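Local coordinates for protein glutamate--tRNA ligase, cytoplasmic (Saccharomyces cerevisiae, PDB 2HRA) that attaches glutamate to tRNA(Glu) through a Glu-AMP intermediate, and through its N-terminal GST-like domain, the part modelled here, joins the cofactor Arc1p in a synthetase complex, at residues Ile38-Val43 with Asn49-Lys54; Ser154-Lys157 with Asn163-Arg166; Gly27-Val32 with Ala61-Leu66; Leu133-Ala138 with Asp174-Glu179. One frame throughout, in Å; residues are numbered along the deposited sequence.

Interaction 1: Ile38-Val43 with Asn49-Lys54; sequences IAARIV and NSIAIK
With chi1 at -57°, Ile51 holds CG1 opposite its own carbonyl carbon and beside its backbone N, and the extended chi2 then carries CD1 out against Ala40 and Val43 of the helix. In Val43 it is the branch opposite the backbone N, CG1 (chi1 170°), that faces the strand. Ile51 CD1 sits 3.8 Å from Ala40 CA and equally far from Ala40 CB, so the methyl rests on the flank of the alanine where no longer side chain stands in its way. The two branched side chains, Val43 and Ile51, cross at about a right angle, Val43 CG1 lying 3.8 Å from Ile51 CD1. The same CG1 also meets Ser50 CB at 3.5 Å; the serine hydroxyl itself bonds back to Ala47 O in the turn. No hydrogen bond links the two segments, and the joint is purely apolar and largely buried. Leu23 of the central strand 21-26 touches both Ala40 and Ile51, while Phe81 lies against Ile51. Helix 34-46 thus packs on the sheet through small and branched residues, as the crossover helix of the beta-alpha-beta unit that opens the thioredoxin-like half of a GST fold.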
loop_
_atom_site.group_PDB
_atom_site.type_symbol
_atom_site.label_atom_id
_atom_site.label_comp_id
_atom_site.label_asym_id
_atom_site.label_seq_id
_atom_site.Cartn_x
_atom_site.Cartn_y
_atom_site.Cartn_z
ATOM N N ILE A 38 1.300 -1.056 4.783
ATOM C CA ILE A 38 0.425 -0.034 5.385
ATOM C C ILE A 38 -0.792 -0.725 6.049
ATOM O O ILE A 38 -1.203 -0.408 7.187
ATOM C CB ILE A 38 0.044 1.079 4.311
ATOM C CG1 ILE A 38 1.280 1.897 3.923
ATOM C CG2 ILE A 38 -0.961 2.080 4.850
ATOM C CD1 ILE A 38 1.091 2.807 2.701
ATOM N N ALA A 39 -1.320 -1.736 5.375
ATOM C CA ALA A 39 -2.407 -2.547 5.925
ATOM C C ALA A 39 -2.072 -3.056 7.325
ATOM O O ALA A 39 -2.924 -3.041 8.224
ATOM C CB ALA A 39 -2.727 -3.708 4.983
ATOM N N ALA A 40 -0.840 -3.569 7.468
ATOM C CA ALA A 40 -0.327 -4.121 8.714
ATOM C C ALA A 40 -0.144 -3.025 9.728
ATOM O O ALA A 40 -0.439 -3.206 10.880
ATOM C CB ALA A 40 1.009 -4.858 8.472
ATOM N N ARG A 41 0.322 -1.859 9.299
ATOM C CA ARG A 41 0.427 -0.725 10.213
ATOM C C ARG A 41 -0.924 -0.278 10.744
ATOM O O ARG A 41 -1.044 0.086 11.922
ATOM C CB ARG A 41 1.183 0.423 9.552
ATOM C CG ARG A 41 2.628 0.041 9.304
ATOM C CD ARG A 41 3.312 0.875 8.234
ATOM N NE ARG A 41 3.422 2.302 8.554
ATOM C CZ ARG A 41 4.396 2.882 9.273
ATOM N NH1 ARG A 41 5.377 2.187 9.863
ATOM N NH2 ARG A 41 4.358 4.188 9.459
ATOM N N ILE A 42 -1.946 -0.328 9.888
ATOM C CA ILE A 42 -3.299 0.008 10.303
ATOM C C ILE A 42 -3.796 -1.002 11.333
ATOM O O ILE A 42 -4.327 -0.648 12.384
ATOM C CB ILE A 42 -4.260 0.097 9.071
ATOM C CG1 ILE A 42 -3.830 1.275 8.176
ATOM C CG2 ILE A 42 -5.751 0.230 9.568
ATOM C CD1 ILE A 42 -4.390 1.256 6.703
ATOM N N VAL A 43 -3.595 -2.277 11.034
ATOM C CA VAL A 43 -4.005 -3.342 11.937
ATOM C C VAL A 43 -3.353 -3.190 13.331
ATOM O O VAL A 43 -4.047 -3.193 14.378
ATOM C CB VAL A 43 -3.664 -4.717 11.334
ATOM C CG1 VAL A 43 -3.851 -5.823 12.369
ATOM C CG2 VAL A 43 -4.507 -4.984 10.099
ATOM N N ASN A 49 0.132 -5.657 18.287
ATOM C CA ASN A 49 0.717 -6.983 18.333
ATOM C C ASN A 49 -0.090 -8.007 17.547
ATOM O O ASN A 49 -0.069 -9.192 17.871
ATOM C CB ASN A 49 0.870 -7.454 19.771
ATOM C CG ASN A 49 1.802 -8.625 19.894
ATOM O OD1 ASN A 49 1.470 -9.633 20.513
ATOM N ND2 ASN A 49 2.971 -8.514 19.263
ATOM N N SER A 50 -0.795 -7.561 16.514
ATOM C CA SER A 50 -1.583 -8.488 15.687
ATOM C C SER A 50 -0.721 -9.132 14.596
ATOM O O SER A 50 -0.920 -10.311 14.234
ATOM C CB SER A 50 -2.821 -7.780 15.115
ATOM O OG SER A 50 -3.830 -7.687 16.134
ATOM N N ILE A 51 0.257 -8.362 14.115
ATOM C CA ILE A 51 1.126 -8.768 13.007
ATOM C C ILE A 51 2.554 -8.366 13.345
ATOM O O ILE A 51 2.816 -7.206 13.654
ATOM C CB ILE A 51 0.753 -8.053 11.689
ATOM C CG1 ILE A 51 -0.710 -8.321 11.331
ATOM C CG2 ILE A 51 1.656 -8.509 10.530
ATOM C CD1 ILE A 51 -1.233 -7.446 10.203
ATOM N N ALA A 52 3.464 -9.326 13.277
ATOM C CA ALA A 52 4.880 -9.087 13.486
ATOM C C ALA A 52 5.495 -8.860 12.110
ATOM O O ALA A 52 5.264 -9.648 11.205
ATOM C CB ALA A 52 5.517 -10.294 14.168
ATOM N N ILE A 53 6.227 -7.767 11.939
ATOM C CA ILE A 53 6.795 -7.428 10.646
ATOM C C ILE A 53 8.207 -7.977 10.600
ATOM O O ILE A 53 8.956 -7.827 11.546
ATOM C CB ILE A 53 6.767 -5.911 10.392
ATOM C CG1 ILE A 53 5.313 -5.426 10.374
ATOM C CG2 ILE A 53 7.472 -5.576 9.096
ATOM C CD1 ILE A 53 5.150 -3.923 10.306
ATOM N N LYS A 54 8.542 -8.661 9.519
ATOM C CA LYS A 54 9.856 -9.268 9.345
ATOM C C LYS A 54 10.404 -8.789 8.007
ATOM O O LYS A 54 9.646 -8.595 7.065
ATOM C CB LYS A 54 9.761 -10.788 9.354
ATOM C CG LYS A 54 11.118 -11.506 9.333
ATOM C CD LYS A 54 11.099 -12.745 8.447
ATOM C CE LYS A 54 12.478 -13.409 8.346
ATOM N NZ LYS A 54 13.425 -12.683 7.427
#

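Interaction 2: Ser154-Lys157 with Asn163-Arg166; sequences SIIK and NVSR
Ile156 lies against Val164 and Ser165 where helices 152-158 and 162-172 meet, two consecutive helices joined by a short loop in the all-helical half of the GST-like domain. Residues 163-166 fall in the region, 159-175, that interacts with Arc1p.

The apolar contacts carry most of the joint. Ile156 reaches across with both of its branches. Its longer one has CG1 opposite the carbonyl carbon, chi1 -75°, and is extended beyond that, so that CD1 meets Val164 CG1 at 3.7 Å. Val164 CG1 is set opposite its own backbone N, chi1 172°, and touches Ile156 CG1 as well, at 3.9 Å; the two side chains cross at about a right angle. The preceding residue, Ile155, turns instead to helix 109-122, touching Phe109, Leu112 and Leu116. An alanine at Ile156 would keep neither branch, and is likely to open a gap beside Val164 CG1 and leave the two helices less firmly seated on each other.

Polar groups work around the contact rather than across it, since no hydrogen bond joins the segments. Val164 N gives its hydrogen bond to Asp120 OD1, and Asn163 ND2 binds Asp120 O, which ties the beginning of helix 162-172 to the end of helix 109-122.

The shorter branch of Ile156 completes the joint at the serine: its CG2 lies 3.8 Å from Ser165 CB and 4.0 Å from Ser165 N.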
loop_
_atom_site.group_PDB
_atom_site.type_symbol
_atom_site.label_atom_id
_atom_site.label_comp_id
_atom_site.label_asym_id
_atom_site.label_seq_id
_atom_site.Cartn_x
_atom_site.Cartn_y
_atom_site.Cartn_z
ATOM N N SER A 154 4.692 12.676 -12.026
ATOM C CA SER A 154 4.626 13.610 -13.129
ATOM C C SER A 154 3.317 13.535 -13.907
ATOM O O SER A 154 2.844 14.546 -14.403
ATOM C CB SER A 154 5.792 13.357 -14.081
ATOM O OG SER A 154 6.932 13.106 -13.306
ATOM N N ILE A 155 2.727 12.350 -13.993
ATOM C CA ILE A 155 1.468 12.220 -14.717
ATOM C C ILE A 155 0.358 12.967 -14.005
ATOM O O ILE A 155 -0.425 13.714 -14.627
ATOM C CB ILE A 155 1.095 10.787 -14.968
ATOM C CG1 ILE A 155 2.116 10.151 -15.908
ATOM C CG2 ILE A 155 -0.304 10.713 -15.636
ATOM C CD1 ILE A 155 1.889 8.712 -16.112
ATOM N N ILE A 156 0.337 12.781 -12.698
ATOM C CA ILE A 156 -0.638 13.382 -11.839
ATOM C C ILE A 156 -0.566 14.898 -11.964
ATOM O O ILE A 156 -1.575 15.584 -11.975
ATOM C CB ILE A 156 -0.368 12.977 -10.380
ATOM C CG1 ILE A 156 -0.814 11.534 -10.145
ATOM C CG2 ILE A 156 -1.042 13.965 -9.396
ATOM C CD1 ILE A 156 -0.191 10.922 -8.902
ATOM N N LYS A 157 0.644 15.409 -12.057
ATOM C CA LYS A 157 0.844 16.846 -12.202
ATOM C C LYS A 157 0.453 17.345 -13.587
ATOM O O LYS A 157 -0.396 18.224 -13.737
ATOM C CB LYS A 157 2.284 17.166 -11.877
ATOM C CG LYS A 157 2.697 18.549 -12.284
ATOM C CD LYS A 157 4.099 18.833 -11.814
ATOM C CE LYS A 157 4.584 20.122 -12.408
ATOM N NZ LYS A 157 3.694 21.269 -12.029
ATOM N N ASN A 163 -7.337 15.832 -7.912
ATOM C CA ASN A 163 -8.037 15.089 -6.873
ATOM C C ASN A 163 -7.152 13.975 -6.347
ATOM O O ASN A 163 -7.045 13.772 -5.135
ATOM C CB ASN A 163 -9.327 14.542 -7.423
ATOM C CG ASN A 163 -10.208 15.636 -7.977
ATOM O OD1 ASN A 163 -10.363 16.695 -7.352
ATOM N ND2 ASN A 163 -10.794 15.392 -9.124
ATOM N N VAL A 164 -6.451 13.299 -7.247
ATOM C CA VAL A 164 -5.465 12.282 -6.843
ATOM C C VAL A 164 -4.360 12.943 -6.021
ATOM O O VAL A 164 -3.953 12.463 -4.978
ATOM C CB VAL A 164 -4.845 11.557 -8.088
ATOM C CG1 VAL A 164 -3.683 10.632 -7.651
ATOM C CG2 VAL A 164 -5.939 10.740 -8.822
ATOM N N SER A 165 -3.873 14.069 -6.512
ATOM C CA SER A 165 -2.816 14.789 -5.815
ATOM C C SER A 165 -3.202 15.103 -4.369
ATOM O O SER A 165 -2.440 14.857 -3.436
ATOM C CB SER A 165 -2.519 16.085 -6.566
ATOM O OG SER A 165 -1.399 16.711 -6.008
ATOM N N ARG A 166 -4.395 15.647 -4.198
ATOM C CA ARG A 166 -4.847 16.094 -2.888
ATOM C C ARG A 166 -5.142 14.914 -1.969
ATOM O O ARG A 166 -4.769 14.918 -0.792
ATOM C CB ARG A 166 -6.057 16.994 -3.058
ATOM C CG ARG A 166 -5.682 18.347 -3.653
ATOM C CD ARG A 166 -6.878 19.216 -3.940
ATOM N NE ARG A 166 -6.469 20.523 -4.464
ATOM C CZ ARG A 166 -7.193 21.281 -5.290
ATOM N NH1 ARG A 166 -8.380 20.875 -5.709
ATOM N NH2 ARG A 166 -6.721 22.451 -5.703
#

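Interaction 3: Gly27-Val32 with Ala61-Leu66; sequences GKAPIV and APAAKL
Two alanine methyls make this contact: Ala29 CB and Ala63 CB face each other 3.9 Å apart, each pointing at the opposite segment. Neither has a rotamer to choose, so the backbones alone set the geometry, and they come close, with the CA atoms of Ala29 and Ala63 at 5.2 Å. Ala29 CB also lies 4.0 Å from Ala63 CA. A little farther along, Ala63 CB approaches the carbonyl oxygen Ile31 O at 4.1 Å, a loose contact in which Ile31 takes part through its backbone. The side chain of Ile31 runs off instead: with chi1 at -50° and chi2 extended, its tip is directed off the contact. Lys28 likewise directs its long chain outward, where NZ forms a salt bridge with Asp57 OD1. No hydrogen bond passes between the segments; Asn26, at the end of strand 21-26, mediates instead, its ND2 bonding Pro62 O and its OD1 accepting from Lys28 N. The contact therefore lies at one end of the sheet, where the loop from strand 21-26 to helix 34-46 passes the start of edge strand 64-66. That strand runs antiparallel to 21-26, and Leu66 at its far end packs on helix 73-80.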
loop_
_atom_site.group_PDB
_atom_site.type_symbol
_atom_site.label_atom_id
_atom_site.label_comp_id
_atom_site.label_asym_id
_atom_site.label_seq_id
_atom_site.Cartn_x
_atom_site.Cartn_y
_atom_site.Cartn_z
ATOM N N GLY A 27 12.807 -5.562 0.929
ATOM C CA GLY A 27 13.308 -4.250 0.513
ATOM C C GLY A 27 14.009 -4.185 -0.845
ATOM O O GLY A 27 14.339 -3.086 -1.333
ATOM N N LYS A 28 14.247 -5.339 -1.470
ATOM C CA LYS A 28 14.830 -5.362 -2.820
ATOM C C LYS A 28 13.813 -5.750 -3.902
ATOM O O LYS A 28 14.161 -5.854 -5.066
ATOM C CB LYS A 28 16.090 -6.243 -2.852
ATOM C CG LYS A 28 17.399 -5.420 -2.770
ATOM C CD LYS A 28 18.544 -6.222 -2.233
ATOM C CE LYS A 28 19.770 -5.357 -1.951
ATOM N NZ LYS A 28 20.795 -6.088 -1.110
ATOM N N ALA A 29 12.550 -5.911 -3.510
ATOM C CA ALA A 29 11.451 -6.106 -4.446
ATOM C C ALA A 29 11.389 -4.921 -5.384
ATOM O O ALA A 29 11.340 -3.792 -4.919
ATOM C CB ALA A 29 10.143 -6.217 -3.695
ATOM N N PRO A 30 11.367 -5.166 -6.715
ATOM C CA PRO A 30 11.310 -4.016 -7.624
ATOM C C PRO A 30 10.035 -3.230 -7.516
ATOM O O PRO A 30 10.023 -2.070 -7.835
ATOM C CB PRO A 30 11.488 -4.628 -9.028
ATOM C CG PRO A 30 11.256 -6.085 -8.870
ATOM C CD PRO A 30 11.442 -6.456 -7.424
ATOM N N ILE A 31 8.959 -3.859 -7.076
ATOM C CA ILE A 31 7.764 -3.149 -6.701
ATOM C C ILE A 31 7.524 -3.489 -5.241
ATOM O O ILE A 31 7.049 -4.573 -4.916
ATOM C CB ILE A 31 6.546 -3.568 -7.554
ATOM C CG1 ILE A 31 6.901 -3.511 -9.054
ATOM C CG2 ILE A 31 5.327 -2.717 -7.189
ATOM C CD1 ILE A 31 5.814 -4.172 -9.965
ATOM N N VAL A 32 7.871 -2.551 -4.373
ATOM C CA VAL A 32 7.795 -2.718 -2.917
ATOM C C VAL A 32 6.348 -2.828 -2.434
ATOM O O VAL A 32 5.460 -2.100 -2.917
ATOM C CB VAL A 32 8.544 -1.536 -2.225
ATOM C CG1 VAL A 32 8.360 -1.569 -0.684
ATOM C CG2 VAL A 32 10.033 -1.560 -2.608
ATOM N N ALA A 61 13.249 -13.135 -3.854
ATOM C CA ALA A 61 12.315 -13.582 -2.823
ATOM C C ALA A 61 11.012 -12.845 -3.096
ATOM O O ALA A 61 11.039 -11.762 -3.695
ATOM C CB ALA A 61 12.836 -13.245 -1.436
ATOM N N PRO A 62 9.870 -13.430 -2.684
ATOM C CA PRO A 62 8.598 -12.747 -2.795
ATOM C C PRO A 62 8.671 -11.325 -2.237
ATOM O O PRO A 62 9.435 -11.047 -1.314
ATOM C CB PRO A 62 7.658 -13.607 -1.937
ATOM C CG PRO A 62 8.237 -14.958 -1.971
ATOM C CD PRO A 62 9.719 -14.788 -2.127
ATOM N N ALA A 63 7.867 -10.443 -2.803
ATOM C CA ALA A 63 7.759 -9.083 -2.322
ATOM C C ALA A 63 7.199 -9.020 -0.901
ATOM O O ALA A 63 7.507 -8.106 -0.129
ATOM C CB ALA A 63 6.866 -8.291 -3.253
ATOM N N ALA A 64 6.348 -9.978 -0.574
ATOM C CA ALA A 64 5.677 -10.006 0.709
ATOM C C ALA A 64 5.123 -11.406 0.936
ATOM O O ALA A 64 4.856 -12.161 -0.007
ATOM C CB ALA A 64 4.552 -8.941 0.738
ATOM N N LYS A 65 4.967 -11.769 2.202
ATOM C CA LYS A 65 4.470 -13.074 2.543
ATOM C C LYS A 65 3.677 -12.902 3.840
ATOM O O LYS A 65 4.153 -12.262 4.745
ATOM C CB LYS A 65 5.692 -13.957 2.761
ATOM C CG LYS A 65 5.537 -15.415 2.576
ATOM C CD LYS A 65 6.729 -16.089 3.252
ATOM C CE LYS A 65 7.108 -17.383 2.664
ATOM N NZ LYS A 65 8.261 -17.881 3.489
ATOM N N LEU A 66 2.460 -13.421 3.907
ATOM C CA LEU A 66 1.691 -13.414 5.154
ATOM C C LEU A 66 1.680 -14.827 5.670
ATOM O O LEU A 66 1.023 -15.687 5.083
ATOM C CB LEU A 66 0.247 -12.975 4.932
ATOM C CG LEU A 66 -0.592 -12.978 6.217
ATOM C CD1 LEU A 66 -0.019 -11.982 7.215
ATOM C CD2 LEU A 66 -2.047 -12.678 5.907
#

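Interaction 4: Leu133-Ala138 with Asp174-Glu179; sequences LKYSAA and DPIFGE
The ring of Phe177 comes edge-on to the ring of Tyr135, a T-shaped (edge-to-face) pair with centroids 5.1 Å apart and planes at 81°. Phe177 CE1 is the leading atom, standing over one face of the tyrosine, offset toward its rim and 3.7 Å from Tyr135 CZ. Tyr135 has CG between its backbone N and carbonyl carbon, chi1 57°, and this swings the ring out from the loop across to the short helix.

Asp174 adds a contact at the ring's edge rather than its face: OD2 lies 3.7 Å from Tyr135 CE2, near the ring plane, with the carboxylate turned 56° from it. Ile176 CD1 lies more loosely, 4.2 Å from Tyr135 OH. Without the phenol ring, with a serine here, the edge of Phe177 would probably lose the aromatic face it rests on, and a gap would open beside Asp174.

The hydrogen bonds stay within each segment. Asp174 N-caps helix 175-178, its OD1 taking Ile176 N from above the carboxylate plane at 3.3 Å, and Ser136 OG N-caps helix 137-148, accepting from Ala138 N at 3.1 Å.

Leu171 of helix 162-172 touches both rings, Trp143 of helix 137-148 makes a further edge-to-face pair with Phe177, and from helix 34-46 Ile42 packs on Tyr135 and Ile176, and Ile38 on Ile176 and Phe177, placing the contact between the sheet-bearing and helical halves of the domain.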
loop_
_atom_site.group_PDB
_atom_site.type_symbol
_atom_site.label_atom_id
_atom_site.label_comp_id
_atom_site.label_asym_id
_atom_site.label_seq_id
_atom_site.Cartn_x
_atom_site.Cartn_y
_atom_site.Cartn_z
ATOM N N LEU A 133 -16.238 8.621 5.912
ATOM C CA LEU A 133 -15.457 9.518 6.761
ATOM C C LEU A 133 -14.074 8.952 6.971
ATOM O O LEU A 133 -13.115 9.699 7.125
ATOM C CB LEU A 133 -16.142 9.749 8.117
ATOM C CG LEU A 133 -15.593 10.962 8.909
ATOM C CD1 LEU A 133 -16.701 11.731 9.566
ATOM C CD2 LEU A 133 -14.544 10.585 9.965
ATOM N N LYS A 134 -13.988 7.627 6.910
ATOM C CA LYS A 134 -12.798 6.822 7.190
ATOM C C LYS A 134 -12.248 6.365 5.856
ATOM O O LYS A 134 -13.026 6.067 4.965
ATOM C CB LYS A 134 -13.204 5.527 7.952
ATOM C CG LYS A 134 -12.849 5.443 9.393
ATOM C CD LYS A 134 -13.785 4.485 10.145
ATOM C CE LYS A 134 -13.699 3.036 9.664
ATOM N NZ LYS A 134 -14.263 2.110 10.688
ATOM N N TYR A 135 -10.934 6.279 5.707
ATOM C CA TYR A 135 -10.412 5.587 4.508
ATOM C C TYR A 135 -10.687 4.095 4.632
ATOM O O TYR A 135 -11.023 3.566 5.722
ATOM C CB TYR A 135 -8.922 5.862 4.211
ATOM C CG TYR A 135 -7.985 5.498 5.352
ATOM C CD1 TYR A 135 -7.682 4.163 5.655
ATOM C CD2 TYR A 135 -7.403 6.481 6.123
ATOM C CE1 TYR A 135 -6.852 3.847 6.713
ATOM C CE2 TYR A 135 -6.556 6.159 7.179
ATOM C CZ TYR A 135 -6.288 4.850 7.475
ATOM O OH TYR A 135 -5.462 4.552 8.543
ATOM N N SER A 136 -10.600 3.421 3.503
ATOM C CA SER A 136 -10.826 1.983 3.430
ATOM C C SER A 136 -9.628 1.298 2.794
ATOM O O SER A 136 -8.643 1.933 2.395
ATOM C CB SER A 136 -12.087 1.706 2.603
ATOM O OG SER A 136 -11.801 1.964 1.229
ATOM N N ALA A 137 -9.748 -0.010 2.663
ATOM C CA ALA A 137 -8.762 -0.848 2.003
ATOM C C ALA A 137 -8.543 -0.401 0.587
ATOM O O ALA A 137 -7.453 -0.589 0.031
ATOM C CB ALA A 137 -9.217 -2.363 2.041
ATOM N N ALA A 138 -9.571 0.160 -0.038
ATOM C CA ALA A 138 -9.408 0.678 -1.392
ATOM C C ALA A 138 -8.294 1.754 -1.425
ATOM O O ALA A 138 -7.436 1.779 -2.317
ATOM C CB ALA A 138 -10.765 1.238 -1.908
ATOM N N ASP A 174 -0.556 11.355 7.064
ATOM C CA ASP A 174 -0.867 10.359 8.060
ATOM C C ASP A 174 0.353 9.430 8.116
ATOM O O ASP A 174 0.599 8.676 7.171
ATOM C CB ASP A 174 -2.129 9.613 7.616
ATOM C CG ASP A 174 -2.637 8.605 8.641
ATOM O OD1 ASP A 174 -1.842 8.171 9.476
ATOM O OD2 ASP A 174 -3.842 8.228 8.583
ATOM N N PRO A 175 1.103 9.445 9.238
ATOM C CA PRO A 175 2.335 8.648 9.393
ATOM C C PRO A 175 2.193 7.171 9.039
ATOM O O PRO A 175 3.155 6.530 8.562
ATOM C CB PRO A 175 2.635 8.756 10.890
ATOM C CG PRO A 175 1.926 9.928 11.369
ATOM C CD PRO A 175 0.774 10.183 10.466
ATOM N N ILE A 176 1.022 6.618 9.328
ATOM C CA ILE A 176 0.722 5.232 8.984
ATOM C C ILE A 176 1.066 4.961 7.529
ATOM O O ILE A 176 1.582 3.885 7.226
ATOM C CB ILE A 176 -0.747 4.847 9.280
ATOM C CG1 ILE A 176 -0.902 4.522 10.769
ATOM C CG2 ILE A 176 -1.173 3.641 8.436
ATOM C CD1 ILE A 176 -2.314 4.660 11.346
ATOM N N PHE A 177 0.783 5.937 6.657
ATOM C CA PHE A 177 1.106 5.857 5.206
ATOM C C PHE A 177 2.451 6.506 4.926
ATOM O O PHE A 177 3.342 5.897 4.375
ATOM C CB PHE A 177 0.087 6.627 4.369
ATOM C CG PHE A 177 -1.259 5.981 4.295
ATOM C CD1 PHE A 177 -2.072 5.909 5.422
ATOM C CD2 PHE A 177 -1.714 5.461 3.108
ATOM C CE1 PHE A 177 -3.312 5.311 5.360
ATOM C CE2 PHE A 177 -2.958 4.861 3.020
ATOM C CZ PHE A 177 -3.756 4.780 4.149
ATOM N N GLY A 178 2.561 7.772 5.295
ATOM C CA GLY A 178 3.683 8.605 4.875
ATOM C C GLY A 178 5.047 8.300 5.488
ATOM O O GLY A 178 6.062 8.763 4.954
ATOM N N GLU A 179 5.085 7.577 6.615
ATOM C CA GLU A 179 6.368 7.139 7.195
ATOM C C GLU A 179 6.667 5.649 6.932
ATOM O O GLU A 179 7.660 5.117 7.445
ATOM C CB GLU A 179 6.413 7.430 8.702
ATOM C CG GLU A 179 6.306 8.904 9.011
ATOM C CD GLU A 179 6.394 9.205 10.485
ATOM O OE1 GLU A 179 6.452 8.274 11.311
ATOM O OE2 GLU A 179 6.391 10.399 10.816
#

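How the interactions relate
Interactions 1 and 4 touch directly, their centres about 13 Å apart. Arg41 carries the polar part of that junction: its NE reaches Ile176 O and its NH2 Pro175 O, each at 2.8 Å, while Ile42 adds apolar packing. Interactions 1 and 3 reach the same sheet, through strands 51-56 and 64-66, centres about 16 Å apart, without touching. Interaction 2 lies in the helical half, its centre about 28 Å from that of interaction 1 and about 17 Å from that of interaction 4. Interactions 2 and 4 both include residues of the Arc1p-binding regions, consistent with a role of this domain in binding its partner, and none of the four contacts surrounds a bound ligand.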